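Local coordinates for ceramide very long chain fatty acid hydroxylase SCS7 (Saccharomyces cerevisiae, PDB 4ZR1), which hydroxylates the very long chain fatty acid of sphingolipid ceramides, probably at C-2, using oxygen and cytochrome b5 electrons in the endoplasmic reticulum membrane, at residues T100-W105 with R186-P191; L180-Y185 with L235-L240; P59-I64 with T169-H174; V106-W111 with G224-D229. All coordinates share one frame; numbering follows the deposited sequence.

Interaction 1 (T100-W105 with R186-P191); sequences TKTAWW and RLVMPP. With BOG (octyl beta-D-glucopyranoside), chain E; BOG (octyl beta-D-glucopyranoside), chain J; BOG (octyl beta-D-glucopyranoside), chain I.
Two loops at the cytoplasmic membrane border, each leading into a transmembrane helix (TM1 and TM3), meet through a side-on arginine grip. R186 NE donates to the backbone T100 O at 2.6 Å, and R186 NH2 donates to T100 OG1 at 2.7 Å, almost straight at 175°. Both oxygens lie in the guanidinium plane, although NE stands above the carbonyl plane of T100. The R186 chain leaves its backbone away from T100-W105 and bends at chi2 (72°) to bring the guanidinium back. Further along, T102 OG1 abuts V188 CG2 at 3.2 Å, while T102 CG2 rests on P190 CB at the N-cap of helix 191-208. Outside the two segments, R186 forms salt bridges with D183 and E97, which probably soften the repulsion from K101 NZ, 4.2 Å from R186 NH2. A bound octyl glucoside takes two carbonyls of R186-P191: its O2 donates to R186 O, and its O3 reaches L187 O at 2.8 Å.

Interaction 2 (L180-Y185 with L235-L240); sequences LPMDKY and LHHSKL. With ZN (zinc ion), chain C; BOG (octyl beta-D-glucopyranoside), chain G.
Metal coordination sets the frame of this contact: H236, at the cytoplasmic end of helix 211-236, binds a zinc ion through NE2 at 2.1 Å, with H177, H232, H251 and H255 completing the site. Van der Waals contacts reach the same ring. M182 CE meets the H236 edge in the ring plane, 3.3 Å from ND1, and P181 O lies over one face, offset toward the rim. Bends at chi2 (-57°) and chi3 carry the methionine tip across to the histidines. Two contacts involve the pi system of H237: K184 CB sits over one face in a CH-pi contact, 4.1 Å from the H237 ring centroid, and M182 SD approaches the ring obliquely. The polar link is a single weak hydrogen bond from H237 NE2 to M182 O, long at 3.4 Å but fairly straight, with the carbonyl at the ring edge. Backbone turns shape the partner loop: a type I turn spans L180-D183, and D183 OD1 accepts from Y185 N in an Asx turn, while D183 OD2 pairs with R186. The chemistry divides the two histidines: H236 is a first-shell metal ligand flanked by the loop that follows helix 164-179, whereas H237, the next residue, is not among the zinc ligands and turns its NE2 to the carbonyl of M182.

Interaction 3 (P59-I64 with T169-H174); sequences PLLMQI and THFLLH. With ZN (zinc ion), chain D; BOG (octyl beta-D-glucopyranoside), chain E.
Helices 60-64 and 169-174 run roughly antiparallel, at 150°, with their axes 11.0 Å apart at closest approach, a spacing bridged by long apolar side chains. F171 is the centre of the contact. Its CG lies anti to the backbone N (chi1 -180°), which carries the ring toward the short helix. I64 CD1 settles over one face in a CH-pi contact, 3.8 Å from the F171 ring centroid and 18° off its normal. L60 CD1 meets the ring tip, 4.0 Å from F171 CZ, the two side chains crossing at about a right angle. L61 CD1 comes obliquely to F171 CD2, also at 4.0 Å, and grazes L172 CD2. The same turn of helix 164-179 widens to pi type at 171-174, where H174 NE2 binds the other zinc ion. Y74 and I78 of helix 71-78 also touch F171, while L173 packs on L153 and F154, so helix 164-179 joins helix 71-78 to the cytoplasmic end of helix 128-154, which holds TM2.

Interaction 4 (V106-W111 with G224-D229); sequences VVPVAW and GYVCYD
Within the transmembrane bundle, TM1 and TM4 pack as an antiparallel helix pair: segments 106-111 and 224-229 run at 166° to each other, with axes 9.5 Å apart. The interface is mostly apolar; the Y225 hydroxyl and the D229 carboxylate are its polar side-chain groups. V107 and Y225 reach toward each other tip to tip, V107 CG1 standing 3.4 Å from Y225 CE2. With CG anti to the backbone N (chi1 156°), the tyrosine ring extends to the TM1 side chains. There it turns an edge toward the face of the W111 indole in an offset edge-to-face pair, planes at 74° and centroids 5.8 Å apart for the five-membered ring. V226 closes the contact beside it: its CG2 meets W111 CB at 3.8 Å, and its CG1 lies against the backbone at P108 CA. F194 of helix 191-208 stacks on Y225 and also meets W111, so TM3 joins the same aromatic group, close to a bound tridecane. D229, one turn beyond Y225, accepts a hydrogen bond from M189 N of the loop before TM3. The Y225 hydroxyl donates a weak second bond to the same carboxylate oxygen, so two donors, one from that loop and one from TM4 itself, meet there. That oxygen, D229 OD2, lies 3.8 Å from the methyl carbon V107 CG2.

In the fold
From the N terminus, helix 60-65 reaches forward to helix 164-179 in interaction 3, closing a loop that spans TM1 and TM2. Interaction 1 opens within that loop, at the entry to TM1, and closes beyond it at the entry to TM3; the two cross and share one detergent molecule. Interaction 4 opens next and closes on TM4, crossing interactions 1 and 3; it touches interaction 1 at the loop before TM3. Interaction 2 follows interaction 3 in series, touching it where L180 meets L60, and crosses interactions 1 and 4. T102 N and Y185 O link interactions 1 and 2. Interaction 3 thus joins cytoplasmic helices, interaction 4 joins TM1 to TM4, and interactions 1 and 2 link cytoplasmic loops at helix entries and exits.

Interaction 1 (T100-W105 with R186-P191)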
# COMPACT_ATOMS: atom_id res chain seq x y z
N THR A 100 12.10 -7.13 -6.43
CA THR A 100 10.96 -7.19 -5.52
C THR A 100 11.32 -6.53 -4.20
O THR A 100 10.52 -6.51 -3.28
CB THR A 100 10.49 -8.66 -5.26
OG1 THR A 100 11.42 -9.33 -4.38
CG2 THR A 100 10.38 -9.45 -6.59
N LYS A 101 12.54 -6.01 -4.11
CA LYS A 101 13.01 -5.41 -2.87
C LYS A 101 13.35 -3.95 -3.07
O LYS A 101 14.22 -3.61 -3.86
CB LYS A 101 14.23 -6.16 -2.34
CG LYS A 101 13.96 -7.57 -1.82
CD LYS A 101 15.15 -8.05 -1.02
CE LYS A 101 14.92 -9.41 -0.41
NZ LYS A 101 14.85 -10.47 -1.44
N THR A 102 12.63 -3.06 -2.39
CA THR A 102 12.85 -1.63 -2.58
C THR A 102 12.87 -0.94 -1.23
O THR A 102 11.90 -0.99 -0.48
CB THR A 102 11.78 -0.99 -3.47
OG1 THR A 102 10.57 -0.89 -2.72
CG2 THR A 102 11.51 -1.83 -4.72
N ALA A 103 13.99 -0.30 -0.92
CA ALA A 103 14.16 0.37 0.35
C ALA A 103 13.42 1.70 0.36
O ALA A 103 13.15 2.26 -0.70
CB ALA A 103 15.63 0.58 0.64
N TRP A 104 13.10 2.19 1.55
CA TRP A 104 12.42 3.46 1.74
C TRP A 104 13.06 4.62 0.97
O TRP A 104 12.37 5.42 0.37
CB TRP A 104 12.35 3.82 3.23
CG TRP A 104 13.70 4.00 3.87
CD1 TRP A 104 14.47 3.03 4.43
CD2 TRP A 104 14.43 5.23 4.01
NE1 TRP A 104 15.64 3.57 4.92
CE2 TRP A 104 15.64 4.92 4.68
CE3 TRP A 104 14.18 6.56 3.65
CZ2 TRP A 104 16.59 5.89 4.99
CZ3 TRP A 104 15.13 7.52 3.96
CH2 TRP A 104 16.32 7.18 4.62
N TRP A 105 14.39 4.67 0.97
CA TRP A 105 15.11 5.79 0.36
C TRP A 105 15.07 5.79 -1.16
O TRP A 105 15.50 6.74 -1.80
CB TRP A 105 16.58 5.81 0.83
CG TRP A 105 17.32 4.51 0.65
CD1 TRP A 105 17.51 3.55 1.59
CD2 TRP A 105 17.95 4.04 -0.55
NE1 TRP A 105 18.23 2.51 1.06
CE2 TRP A 105 18.51 2.78 -0.25
CE3 TRP A 105 18.10 4.55 -1.85
CZ2 TRP A 105 19.22 2.02 -1.19
CZ3 TRP A 105 18.80 3.80 -2.79
CH2 TRP A 105 19.34 2.55 -2.46
N ARG A 186 9.20 -4.42 1.10
CA ARG A 186 8.02 -4.60 0.27
C ARG A 186 6.89 -3.67 0.69
O ARG A 186 5.72 -4.05 0.66
CB ARG A 186 7.53 -6.05 0.33
CG ARG A 186 8.14 -6.96 -0.71
CD ARG A 186 9.59 -7.26 -0.39
NE ARG A 186 10.13 -8.24 -1.32
CZ ARG A 186 10.21 -9.55 -1.07
NH1 ARG A 186 9.79 -10.05 0.09
NH2 ARG A 186 10.71 -10.36 -2.00
N LEU A 187 7.25 -2.46 1.10
CA LEU A 187 6.25 -1.48 1.50
C LEU A 187 6.12 -0.41 0.42
O LEU A 187 5.06 -0.27 -0.19
CB LEU A 187 6.62 -0.88 2.86
CG LEU A 187 5.60 0.02 3.57
CD1 LEU A 187 5.89 0.11 5.07
CD2 LEU A 187 5.63 1.42 2.97
N VAL A 188 7.18 0.36 0.18
CA VAL A 188 7.08 1.40 -0.82
C VAL A 188 7.01 0.78 -2.20
O VAL A 188 7.30 -0.39 -2.38
CB VAL A 188 8.24 2.40 -0.76
CG1 VAL A 188 8.41 2.94 0.68
CG2 VAL A 188 9.51 1.78 -1.28
N MET A 189 6.58 1.58 -3.16
CA MET A 189 6.34 1.09 -4.50
C MET A 189 7.65 1.01 -5.25
O MET A 189 8.46 1.92 -5.20
CB MET A 189 5.38 2.01 -5.25
CG MET A 189 4.08 2.25 -4.54
SD MET A 189 2.99 3.20 -5.60
CE MET A 189 3.31 2.37 -7.14
N PRO A 190 7.86 -0.10 -5.94
CA PRO A 190 9.03 -0.18 -6.82
C PRO A 190 8.83 0.74 -8.02
O PRO A 190 7.71 0.81 -8.52
CB PRO A 190 9.05 -1.66 -7.24
CG PRO A 190 7.70 -2.13 -7.03
CD PRO A 190 7.15 -1.39 -5.85
N PRO A 191 9.89 1.46 -8.45
CA PRO A 191 9.71 2.43 -9.53
C PRO A 191 9.16 1.77 -10.79
O PRO A 191 8.36 2.38 -11.51
CB PRO A 191 11.11 3.00 -9.74
CG PRO A 191 11.78 2.84 -8.42
CD PRO A 191 11.22 1.57 -7.81
C1 BOG E . 4.22 -3.43 -3.75
O1 BOG E . 5.44 -4.10 -3.97
C2 BOG E . 4.10 -3.10 -2.28
O2 BOG E . 3.96 -4.32 -1.59
C3 BOG E . 2.85 -2.29 -2.02
O3 BOG E . 2.81 -1.77 -0.71
C4 BOG E . 2.71 -1.17 -3.01
O4 BOG E . 1.42 -0.64 -2.84
C5 BOG E . 2.85 -1.72 -4.40
O5 BOG E . 4.14 -2.27 -4.54
C6 BOG E . 2.59 -0.57 -5.37
O6 BOG E . 3.28 -0.71 -6.59
C1' BOG E . 5.36 -5.26 -4.77
C2' BOG E . 6.71 -5.91 -4.93
C3' BOG E . 6.72 -6.69 -6.23
C4' BOG E . 7.84 -6.24 -7.16
C5' BOG E . 7.39 -6.32 -8.60
C6' BOG E . 8.59 -6.28 -9.52
C7' BOG E . 8.14 -6.18 -10.96
C8' BOG E . 7.69 -7.54 -11.44
C1 BOG J . 22.91 -1.77 2.55
O1 BOG J . 23.15 -0.59 1.84
C2 BOG J . 22.34 -1.44 3.90
O2 BOG J . 23.22 -0.57 4.57
C3 BOG J . 22.19 -2.73 4.67
O3 BOG J . 21.50 -2.48 5.88
C4 BOG J . 21.38 -3.71 3.84
O4 BOG J . 21.36 -4.97 4.47
C5 BOG J . 21.99 -3.83 2.47
O5 BOG J . 21.99 -2.57 1.85
C6 BOG J . 21.19 -4.81 1.64
O6 BOG J . 21.66 -6.12 1.88
C1' BOG J . 22.01 -0.10 1.18
C2' BOG J . 21.46 1.10 1.93
C3' BOG J . 22.33 2.31 1.64
C4' BOG J . 21.49 3.41 1.03
C5' BOG J . 22.17 4.00 -0.18
C6' BOG J . 21.69 5.41 -0.42
C7' BOG J . 22.06 5.81 -1.84
C8' BOG J . 21.34 7.08 -2.26
C1 BOG I . 20.00 2.36 5.89
O1 BOG I . 20.47 3.68 5.93
C2 BOG I . 20.96 1.54 6.71
O2 BOG I . 22.22 1.56 6.09
C3 BOG I . 20.47 0.11 6.83
O3 BOG I . 21.26 -0.55 7.78
C4 BOG I . 19.03 0.09 7.28
O4 BOG I . 18.53 -1.23 7.20
C5 BOG I . 18.20 1.00 6.39
O5 BOG I . 18.71 2.32 6.46
C6 BOG I . 16.76 0.97 6.86
O6 BOG I . 16.06 -0.10 6.25
C1' BOG I . 20.36 4.39 4.72
C2' BOG I . 20.91 5.79 4.94
C3' BOG I . 20.01 6.79 4.25
C4' BOG I . 20.48 7.00 2.83
C5' BOG I . 20.29 8.45 2.43
C6' BOG I . 18.83 8.74 2.13
C7' BOG I . 18.73 9.79 1.04
C8' BOG I . 17.29 10.24 0.85

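Interaction 2 (L180-Y185 with L235-L240)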
# COMPACT_ATOMS: atom_id res chain seq x y z
N LEU A 180 2.33 -9.10 4.42
CA LEU A 180 3.56 -8.90 5.20
C LEU A 180 3.91 -7.44 5.51
O LEU A 180 4.90 -6.91 5.00
CB LEU A 180 4.74 -9.55 4.48
CG LEU A 180 4.65 -11.08 4.30
CD1 LEU A 180 4.85 -11.45 2.84
CD2 LEU A 180 5.67 -11.77 5.18
N PRO A 181 3.14 -6.82 6.42
CA PRO A 181 3.20 -5.41 6.85
C PRO A 181 4.60 -4.93 7.25
O PRO A 181 5.01 -3.82 6.89
CB PRO A 181 2.28 -5.39 8.07
CG PRO A 181 1.41 -6.57 7.93
CD PRO A 181 2.23 -7.61 7.26
N MET A 182 5.33 -5.77 7.98
CA MET A 182 6.65 -5.39 8.48
C MET A 182 7.81 -5.84 7.60
O MET A 182 8.95 -5.86 8.06
CB MET A 182 6.85 -5.94 9.89
CG MET A 182 6.04 -5.20 10.92
SD MET A 182 6.44 -3.44 10.86
CE MET A 182 4.78 -2.76 10.96
N ASP A 183 7.54 -6.20 6.35
CA ASP A 183 8.63 -6.45 5.40
C ASP A 183 9.15 -5.11 4.87
O ASP A 183 8.58 -4.54 3.94
CB ASP A 183 8.18 -7.33 4.23
CG ASP A 183 9.32 -7.65 3.26
OD1 ASP A 183 10.37 -6.97 3.28
OD2 ASP A 183 9.18 -8.60 2.46
N LYS A 184 10.26 -4.64 5.44
CA LYS A 184 10.75 -3.29 5.16
C LYS A 184 11.13 -3.07 3.69
O LYS A 184 11.31 -1.93 3.26
CB LYS A 184 11.93 -2.95 6.07
CG LYS A 184 13.16 -3.83 5.89
CD LYS A 184 14.24 -3.51 6.92
CE LYS A 184 15.44 -4.45 6.79
NZ LYS A 184 16.50 -4.18 7.80
N TYR A 185 11.22 -4.13 2.90
CA TYR A 185 11.56 -3.94 1.49
C TYR A 185 10.39 -4.19 0.55
O TYR A 185 10.56 -4.16 -0.66
CB TYR A 185 12.73 -4.82 1.09
CG TYR A 185 14.04 -4.43 1.75
CD1 TYR A 185 14.82 -3.41 1.24
CD2 TYR A 185 14.50 -5.11 2.86
CE1 TYR A 185 16.02 -3.06 1.83
CE2 TYR A 185 15.69 -4.78 3.45
CZ TYR A 185 16.45 -3.76 2.94
OH TYR A 185 17.64 -3.44 3.55
N LEU A 235 5.23 5.12 9.07
CA LEU A 235 4.10 4.71 9.89
C LEU A 235 4.29 3.28 10.41
O LEU A 235 3.87 2.96 11.52
CB LEU A 235 2.80 4.81 9.10
CG LEU A 235 2.25 6.20 8.80
CD1 LEU A 235 0.86 6.05 8.21
CD2 LEU A 235 2.21 7.05 10.07
N HIS A 236 4.90 2.42 9.60
CA HIS A 236 5.12 1.02 10.00
C HIS A 236 6.42 0.83 10.78
O HIS A 236 6.46 0.09 11.77
CB HIS A 236 5.16 0.10 8.78
CG HIS A 236 3.82 -0.17 8.19
ND1 HIS A 236 2.97 -1.13 8.69
CD2 HIS A 236 3.18 0.39 7.13
CE1 HIS A 236 1.86 -1.14 7.98
NE2 HIS A 236 1.96 -0.24 7.03
N HIS A 237 7.48 1.50 10.33
CA HIS A 237 8.82 1.19 10.80
C HIS A 237 9.49 2.29 11.63
O HIS A 237 10.70 2.49 11.53
CB HIS A 237 9.69 0.83 9.59
CG HIS A 237 9.27 -0.44 8.92
ND1 HIS A 237 8.72 -0.47 7.66
CD2 HIS A 237 9.30 -1.72 9.35
CE1 HIS A 237 8.44 -1.72 7.33
NE2 HIS A 237 8.79 -2.50 8.34
N SER A 238 8.72 2.97 12.47
CA SER A 238 9.29 4.09 13.20
C SER A 238 8.44 4.60 14.36
O SER A 238 7.22 4.69 14.25
CB SER A 238 9.54 5.26 12.24
OG SER A 238 9.83 6.44 12.97
N LYS A 239 9.10 4.93 15.47
CA LYS A 239 8.46 5.71 16.52
C LYS A 239 8.48 7.17 16.07
O LYS A 239 9.52 7.81 16.00
CB LYS A 239 9.15 5.51 17.88
CG LYS A 239 10.63 5.89 17.95
CD LYS A 239 11.09 6.04 19.40
CE LYS A 239 11.45 7.48 19.71
NZ LYS A 239 11.67 7.72 21.17
N LEU A 240 7.31 7.69 15.73
CA LEU A 240 7.25 9.00 15.11
C LEU A 240 7.14 10.10 16.15
O LEU A 240 6.79 9.83 17.31
CB LEU A 240 6.06 9.05 14.14
CG LEU A 240 6.13 8.02 13.03
CD1 LEU A 240 4.77 7.89 12.38
CD2 LEU A 240 7.18 8.43 11.99
ZN ZN C . 0.59 -0.06 5.46
C1 BOG G . 12.33 9.42 12.22
O1 BOG G . 11.41 9.30 11.16
C2 BOG G . 12.23 8.19 13.09
O2 BOG G . 10.93 8.14 13.64
C3 BOG G . 13.23 8.24 14.22
O3 BOG G . 13.27 6.99 14.86
C4 BOG G . 14.60 8.59 13.68
O4 BOG G . 15.46 8.89 14.76
C5 BOG G . 14.48 9.81 12.80
O5 BOG G . 13.64 9.52 11.71
C6 BOG G . 15.85 10.23 12.29
O6 BOG G . 16.67 9.09 12.13
C1' BOG G . 10.36 10.24 11.16
C2' BOG G . 9.88 10.42 9.74
C3' BOG G . 8.64 11.29 9.69
C4' BOG G . 8.58 12.01 8.36
C5' BOG G . 8.25 11.03 7.26
C6' BOG G . 7.14 11.61 6.40
C7' BOG G . 7.71 12.51 5.33
C8' BOG G . 6.59 12.96 4.43

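Interaction 3 (P59-I64 with T169-H174)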
# COMPACT_ATOMS: atom_id res chain seq x y z
N PRO A 59 8.75 -19.74 -2.66
CA PRO A 59 8.42 -18.50 -3.38
C PRO A 59 6.91 -18.34 -3.54
O PRO A 59 6.23 -19.30 -3.93
CB PRO A 59 9.11 -18.68 -4.74
CG PRO A 59 10.26 -19.63 -4.46
CD PRO A 59 9.76 -20.56 -3.36
N LEU A 60 6.41 -17.16 -3.22
CA LEU A 60 4.97 -16.91 -3.06
C LEU A 60 4.22 -16.72 -4.37
O LEU A 60 3.05 -17.11 -4.49
CB LEU A 60 4.76 -15.68 -2.17
CG LEU A 60 5.23 -15.80 -0.72
CD1 LEU A 60 5.15 -14.47 -0.00
CD2 LEU A 60 4.42 -16.85 0.02
N LEU A 61 4.87 -16.13 -5.36
CA LEU A 61 4.19 -15.74 -6.58
C LEU A 61 3.72 -16.92 -7.45
O LEU A 61 2.57 -16.95 -7.88
CB LEU A 61 5.11 -14.83 -7.38
CG LEU A 61 4.46 -13.84 -8.33
CD1 LEU A 61 3.43 -13.01 -7.60
CD2 LEU A 61 5.55 -12.95 -8.87
N MET A 62 4.59 -17.90 -7.71
CA MET A 62 4.17 -19.05 -8.52
C MET A 62 3.13 -19.84 -7.77
O MET A 62 2.20 -20.42 -8.34
CB MET A 62 5.37 -19.94 -8.90
CG MET A 62 6.08 -19.51 -10.18
SD MET A 62 5.03 -19.63 -11.66
CE MET A 62 6.11 -18.94 -12.92
N GLN A 63 3.30 -19.84 -6.46
CA GLN A 63 2.41 -20.52 -5.54
C GLN A 63 0.98 -19.96 -5.68
O GLN A 63 -0.00 -20.67 -5.47
CB GLN A 63 2.97 -20.34 -4.14
CG GLN A 63 2.77 -21.45 -3.18
CD GLN A 63 3.34 -21.11 -1.82
OE1 GLN A 63 2.71 -21.37 -0.80
NE2 GLN A 63 4.54 -20.55 -1.80
N ILE A 64 0.88 -18.68 -6.05
CA ILE A 64 -0.39 -18.01 -6.29
C ILE A 64 -0.90 -18.24 -7.71
O ILE A 64 -2.08 -18.51 -7.92
CB ILE A 64 -0.28 -16.48 -6.07
CG1 ILE A 64 0.08 -16.16 -4.63
CG2 ILE A 64 -1.59 -15.78 -6.43
CD1 ILE A 64 0.27 -14.67 -4.40
N THR A 169 -1.85 -10.03 -9.48
CA THR A 169 -1.83 -8.59 -9.72
C THR A 169 -2.17 -7.82 -8.45
O THR A 169 -1.51 -6.84 -8.10
CB THR A 169 -2.84 -8.19 -10.82
OG1 THR A 169 -2.59 -8.96 -12.00
CG2 THR A 169 -2.72 -6.69 -11.14
N HIS A 170 -3.22 -8.27 -7.78
CA HIS A 170 -3.63 -7.71 -6.50
C HIS A 170 -2.50 -7.79 -5.49
O HIS A 170 -2.11 -6.80 -4.87
CB HIS A 170 -4.87 -8.44 -5.99
CG HIS A 170 -5.36 -7.94 -4.67
ND1 HIS A 170 -4.81 -8.35 -3.47
CD2 HIS A 170 -6.35 -7.07 -4.36
CE1 HIS A 170 -5.44 -7.75 -2.48
NE2 HIS A 170 -6.38 -6.97 -2.99
N PHE A 171 -1.96 -9.00 -5.34
CA PHE A 171 -0.83 -9.27 -4.46
C PHE A 171 0.33 -8.30 -4.70
O PHE A 171 0.85 -7.71 -3.77
CB PHE A 171 -0.37 -10.71 -4.66
CG PHE A 171 0.80 -11.11 -3.81
CD1 PHE A 171 0.61 -11.46 -2.49
CD2 PHE A 171 2.08 -11.18 -4.35
CE1 PHE A 171 1.69 -11.85 -1.70
CE2 PHE A 171 3.16 -11.57 -3.57
CZ PHE A 171 2.97 -11.91 -2.25
N LEU A 172 0.71 -8.13 -5.97
CA LEU A 172 1.80 -7.22 -6.32
C LEU A 172 1.49 -5.74 -6.04
O LEU A 172 2.40 -4.95 -5.77
CB LEU A 172 2.16 -7.39 -7.80
CG LEU A 172 2.93 -8.65 -8.20
CD1 LEU A 172 3.10 -8.69 -9.70
CD2 LEU A 172 4.30 -8.74 -7.50
N LEU A 173 0.21 -5.35 -6.11
CA LEU A 173 -0.15 -3.94 -5.94
C LEU A 173 -0.31 -3.54 -4.48
O LEU A 173 -0.05 -2.41 -4.12
CB LEU A 173 -1.43 -3.61 -6.70
CG LEU A 173 -1.29 -3.62 -8.22
CD1 LEU A 173 -2.56 -3.12 -8.89
CD2 LEU A 173 -0.08 -2.82 -8.66
N HIS A 174 -0.75 -4.48 -3.64
CA HIS A 174 -1.07 -4.13 -2.26
C HIS A 174 -1.27 -5.35 -1.34
O HIS A 174 -1.00 -5.27 -0.14
CB HIS A 174 -2.32 -3.26 -2.24
CG HIS A 174 -2.51 -2.53 -0.95
ND1 HIS A 174 -1.59 -1.61 -0.48
CD2 HIS A 174 -3.51 -2.58 -0.03
CE1 HIS A 174 -2.02 -1.13 0.67
NE2 HIS A 174 -3.18 -1.69 0.96
ZN ZN D . -4.70 -1.35 2.47
C1 BOG E . 4.22 -3.43 -3.75
O1 BOG E . 5.44 -4.10 -3.97
C2 BOG E . 4.10 -3.10 -2.28
O2 BOG E . 3.96 -4.32 -1.59
C3 BOG E . 2.85 -2.29 -2.02
O3 BOG E . 2.81 -1.77 -0.71
C4 BOG E . 2.71 -1.17 -3.01
O4 BOG E . 1.42 -0.64 -2.84
C5 BOG E . 2.85 -1.72 -4.40
O5 BOG E . 4.14 -2.27 -4.54
C6 BOG E . 2.59 -0.57 -5.37
O6 BOG E . 3.28 -0.71 -6.59
C1' BOG E . 5.36 -5.26 -4.77
C2' BOG E . 6.71 -5.91 -4.93
C3' BOG E . 6.72 -6.69 -6.23
C4' BOG E . 7.84 -6.24 -7.16
C5' BOG E . 7.39 -6.32 -8.60
C6' BOG E . 8.59 -6.28 -9.52
C7' BOG E . 8.14 -6.18 -10.96
C8' BOG E . 7.69 -7.54 -11.44

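Interaction 4 (V106-W111 with G224-D229)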
# COMPACT_ATOMS: atom_id res chain seq x y z
N VAL A 106 14.54 4.72 -1.75
CA VAL A 106 14.53 4.62 -3.20
C VAL A 106 13.56 5.63 -3.83
O VAL A 106 13.85 6.23 -4.87
CB VAL A 106 14.16 3.19 -3.64
CG1 VAL A 106 14.01 3.10 -5.17
CG2 VAL A 106 15.22 2.23 -3.16
N VAL A 107 12.41 5.82 -3.19
CA VAL A 107 11.40 6.72 -3.71
C VAL A 107 11.87 8.19 -3.76
O VAL A 107 11.77 8.83 -4.81
CB VAL A 107 10.09 6.63 -2.90
CG1 VAL A 107 9.04 7.54 -3.50
CG2 VAL A 107 9.61 5.18 -2.84
N PRO A 108 12.38 8.73 -2.64
CA PRO A 108 12.88 10.11 -2.76
C PRO A 108 14.01 10.28 -3.79
O PRO A 108 13.94 11.24 -4.57
CB PRO A 108 13.40 10.43 -1.36
CG PRO A 108 12.73 9.45 -0.46
CD PRO A 108 12.53 8.22 -1.26
N VAL A 109 15.02 9.40 -3.81
CA VAL A 109 16.15 9.58 -4.73
C VAL A 109 15.72 9.40 -6.18
O VAL A 109 16.32 10.00 -7.08
CB VAL A 109 17.35 8.62 -4.45
CG1 VAL A 109 17.75 8.67 -2.98
CG2 VAL A 109 17.04 7.20 -4.86
N ALA A 110 14.70 8.60 -6.44
CA ALA A 110 14.26 8.40 -7.81
C ALA A 110 13.41 9.56 -8.30
O ALA A 110 13.54 10.00 -9.45
CB ALA A 110 13.51 7.09 -7.95
N TRP A 111 12.53 10.09 -7.44
CA TRP A 111 11.46 10.95 -7.95
C TRP A 111 11.56 12.43 -7.61
O TRP A 111 11.06 13.26 -8.37
CB TRP A 111 10.12 10.40 -7.48
CG TRP A 111 9.90 9.00 -8.00
CD1 TRP A 111 9.66 7.87 -7.26
CD2 TRP A 111 9.95 8.57 -9.37
NE1 TRP A 111 9.53 6.78 -8.09
CE2 TRP A 111 9.71 7.18 -9.39
CE3 TRP A 111 10.17 9.23 -10.59
CZ2 TRP A 111 9.67 6.44 -10.56
CZ3 TRP A 111 10.13 8.50 -11.75
CH2 TRP A 111 9.89 7.11 -11.73
N GLY A 224 3.58 14.86 -3.85
CA GLY A 224 2.61 14.31 -2.94
C GLY A 224 2.73 12.81 -2.86
O GLY A 224 2.60 12.25 -1.77
N TYR A 225 2.99 12.16 -3.99
CA TYR A 225 3.20 10.71 -3.99
C TYR A 225 4.40 10.33 -3.11
O TYR A 225 4.32 9.40 -2.31
CB TYR A 225 3.43 10.16 -5.40
CG TYR A 225 4.20 8.87 -5.33
CD1 TYR A 225 3.59 7.70 -4.86
CD2 TYR A 225 5.56 8.82 -5.66
CE1 TYR A 225 4.31 6.52 -4.75
CE2 TYR A 225 6.28 7.64 -5.54
CZ TYR A 225 5.65 6.49 -5.08
OH TYR A 225 6.35 5.33 -4.95
N VAL A 226 5.51 11.05 -3.29
CA VAL A 226 6.72 10.80 -2.51
C VAL A 226 6.50 11.00 -1.02
O VAL A 226 7.00 10.22 -0.20
CB VAL A 226 7.87 11.70 -2.97
CG1 VAL A 226 9.10 11.45 -2.10
CG2 VAL A 226 8.17 11.44 -4.45
N CYS A 227 5.73 12.02 -0.66
CA CYS A 227 5.40 12.24 0.74
C CYS A 227 4.57 11.08 1.28
O CYS A 227 4.82 10.61 2.38
CB CYS A 227 4.65 13.56 0.91
SG CYS A 227 5.67 15.02 0.57
N TYR A 228 3.60 10.62 0.49
CA TYR A 228 2.77 9.47 0.85
C TYR A 228 3.56 8.19 1.19
O TYR A 228 3.35 7.59 2.25
CB TYR A 228 1.79 9.16 -0.29
CG TYR A 228 1.34 7.71 -0.31
CD1 TYR A 228 0.35 7.25 0.55
CD2 TYR A 228 1.91 6.80 -1.20
CE1 TYR A 228 -0.06 5.92 0.54
CE2 TYR A 228 1.51 5.48 -1.23
CZ TYR A 228 0.53 5.04 -0.35
OH TYR A 228 0.12 3.72 -0.37
N ASP A 229 4.44 7.75 0.29
CA ASP A 229 5.11 6.46 0.42
C ASP A 229 6.12 6.51 1.55
O ASP A 229 6.30 5.53 2.27
CB ASP A 229 5.82 6.07 -0.88
CG ASP A 229 5.49 4.63 -1.34
OD1 ASP A 229 4.84 3.86 -0.60
OD2 ASP A 229 5.91 4.28 -2.47